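Side-chain contact in citrate synthase (Pyrobaculum aerophilum, PDB 2IBP), which probably catalyses the condensation of oxaloacetate with acetyl-CoA and water to give citrate and CoA, the entry step of the tricarboxylic acid cycle: residues P95-V98 with E99-N103. Residues are numbered along the deposited sequence; the frame is centred on the assembly and turned at random.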
ATOM      1  N   PRO A  95      24.121   2.964  -1.252  1.00 12.59           N
ATOM      2  CA  PRO A  95      24.462   3.799  -0.112  1.00 12.39           C
ATOM      3  C   PRO A  95      23.319   4.690   0.397  1.00 10.50           C
ATOM      4  O   PRO A  95      23.206   4.908   1.595  1.00 13.23           O
ATOM      5  CB  PRO A  95      25.638   4.634  -0.634  1.00 15.89           C
ATOM      6  CG  PRO A  95      26.268   3.781  -1.656  1.00 22.39           C
ATOM      7  CD  PRO A  95      25.144   3.035  -2.312  1.00 17.00           C
ATOM      8  N   ALA A  96      22.477   5.203  -0.500  1.00 12.05           N
ATOM      9  CA  ALA A  96      21.366   6.059  -0.095  1.00 12.82           C
ATOM     10  C   ALA A  96      20.401   5.280   0.781  1.00 10.16           C
ATOM     11  O   ALA A  96      19.879   5.797   1.772  1.00 11.09           O
ATOM     12  CB  ALA A  96      20.633   6.619  -1.307  1.00 11.50           C
ATOM     13  N   THR A  97      20.195   4.016   0.428  1.00  9.88           N
ATOM     14  CA  THR A  97      19.315   3.139   1.196  1.00 10.07           C
ATOM     15  C   THR A  97      19.874   2.928   2.604  1.00 11.31           C
ATOM     16  O   THR A  97      19.149   3.008   3.584  1.00  8.86           O
ATOM     17  CB  THR A  97      19.179   1.791   0.496  1.00 10.91           C
ATOM     18  OG1 THR A  97      18.717   2.016  -0.842  1.00  8.76           O
ATOM     19  CG2 THR A  97      18.228   0.864   1.246  1.00 10.09           C
ATOM     20  N   VAL A  98      21.177   2.701   2.700  1.00 10.46           N
ATOM     21  CA  VAL A  98      21.829   2.502   3.990  1.00  9.26           C
ATOM     22  C   VAL A  98      21.686   3.755   4.852  1.00  9.98           C
ATOM     23  O   VAL A  98      21.377   3.654   6.042  1.00 11.26           O
ATOM     24  CB  VAL A  98      23.308   2.119   3.811  1.00  9.39           C
ATOM     25  CG1 VAL A  98      23.985   1.971   5.169  1.00 10.95           C
ATOM     26  CG2 VAL A  98      23.396   0.832   3.024  1.00  9.94           C
ATOM     27  N   GLU A  99      21.790   4.933   4.234  1.00  9.24           N
ATOM     28  CA  GLU A  99      21.605   6.171   4.994  1.00 11.10           C
ATOM     29  C   GLU A  99      20.162   6.307   5.457  1.00 11.23           C
ATOM     30  O   GLU A  99      19.908   6.795   6.556  1.00 12.32           O
ATOM     31  CB  GLU A  99      22.064   7.388   4.208  1.00 13.36           C
ATOM     32  CG  GLU A  99      23.562   7.355   3.937  1.00 16.55           C
ATOM     33  CD  GLU A  99      24.388   7.172   5.212  1.00 33.15           C
ATOM     34  OE1 GLU A  99      24.172   7.937   6.178  1.00 31.24           O
ATOM     35  OE2 GLU A  99      25.246   6.258   5.251  1.00 37.75           O
ATOM     36  N   VAL A 100      19.209   5.918   4.611  1.00  8.67           N
ATOM     37  CA  VAL A 100      17.817   5.942   5.022  1.00 10.32           C
ATOM     38  C   VAL A 100      17.627   5.050   6.253  1.00  9.32           C
ATOM     39  O   VAL A 100      17.039   5.461   7.243  1.00  9.87           O
ATOM     40  CB  VAL A 100      16.891   5.537   3.878  1.00  7.46           C
ATOM     41  CG1 VAL A 100      15.483   5.242   4.380  1.00  9.65           C
ATOM     42  CG2 VAL A 100      16.886   6.649   2.831  1.00  7.54           C
ATOM     43  N   ILE A 101      18.160   3.832   6.204  1.00  7.98           N
ATOM     44  CA  ILE A 101      18.073   2.931   7.361  1.00  8.23           C
ATOM     45  C   ILE A 101      18.741   3.544   8.606  1.00  9.05           C
ATOM     46  O   ILE A 101      18.193   3.475   9.712  1.00  9.19           O
ATOM     47  CB  ILE A 101      18.703   1.562   7.043  1.00  8.87           C
ATOM     48  CG1 ILE A 101      17.928   0.879   5.908  1.00  8.95           C
ATOM     49  CG2 ILE A 101      18.675   0.659   8.289  1.00  9.56           C
ATOM     50  CD1 ILE A 101      18.650  -0.362   5.314  1.00  8.73           C
ATOM     51  N   ARG A 102      19.915   4.134   8.433  1.00 10.38           N
ATOM     52  CA  ARG A 102      20.648   4.752   9.542  0.50  6.42           C
ATOM     53  C   ARG A 102      19.786   5.815  10.200  1.00 12.08           C
ATOM     54  O   ARG A 102      19.684   5.888  11.431  1.00 13.97           O
ATOM     55  CB  ARG A 102      21.926   5.406   9.028  0.50  9.56           C
ATOM     56  CG  ARG A 102      22.811   5.972  10.128  0.50 16.23           C
ATOM     57  CD  ARG A 102      23.959   6.777   9.554  0.50 19.54           C
ATOM     58  NE  ARG A 102      24.706   6.026   8.552  0.50 16.37           N
ATOM     59  CZ  ARG A 102      25.749   5.238   8.804  0.50 20.40           C
ATOM     60  NH1 ARG A 102      26.185   5.054  10.043  0.50 22.53           N
ATOM     61  NH2 ARG A 102      26.348   4.606   7.798  0.50 21.62           N
ATOM     62  N   ASN A 103      19.166   6.648   9.372  1.00 10.28           N
ATOM     63  CA  ASN A 103      18.309   7.703   9.909  1.00  9.50           C
ATOM     64  C   ASN A 103      17.107   7.197  10.666  1.00 11.46           C
ATOM     65  O   ASN A 103      16.601   7.888  11.543  1.00 14.05           O
ATOM     66  CB  ASN A 103      17.877   8.664   8.836  1.00 14.08           C
ATOM     67  CG  ASN A 103      18.951   9.641   8.531  1.00 17.57           C
ATOM     68  OD1 ASN A 103      19.348  10.413   9.411  1.00 28.90           O
ATOM     69  ND2 ASN A 103      19.527   9.538   7.347  1.00 17.41           N
TER
HETATM   70  O   HOH W   1      25.659   4.790   2.969  1.00 18.72           O
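P95 and E99 meet one helical turn apart, at the start of helix 95-103, through a backbone bond and a water. E99 N donates to P95 O at 3.0 Å, and P95 O accepts a second hydrogen bond, from a water 2.8 Å away. That water also donates to E99 OE2, so P95 O, which accepts twice, is tied to the carboxylate one turn on. The E99 chain is folded to permit this: with E99 CG anti to the carbonyl carbon (chi1 -64°), CG lies 3.4 Å from P95 O, and the bend at chi2 then directs the carboxylate. The i to i+4 series continues with V100 N on A96 O, I101 N on T97 O (N-H...O angle 168°) and R102 N on V98 O, the last at 2.8 Å. On the inner side I101 CD1 lies 4.3 Å from T97 CG2, while V100 CG2 comes within 3.3 Å of A96 O. In one of its two conformers R102 runs out with CG anti to its own N, then turns at chi3, bringing the guanidinium alongside the E99 carboxylate. There R102 NH2 reaches E99 OE2 on its syn side at 3.2 Å, 21° out of the carboxylate plane, and R102 NE makes a weak bond to E99 OE1 within the salt bridge. V98 CG1 approaches this guanidinium obliquely, next to NH2. Farther out, helix 109-123 packs on A96 and V100 and, through E120, binds T97 OG1; helix 141-169 touches V98, I101 and R102. At the dimer interface N103 O accepts from Y123 OH of the second subunit, whose N103 packs against E99. The water, joined in this conformer by R102, probably keeps E99 ionised and restrains its side chain beside the subunit boundary, away from the predicted catalytic residues.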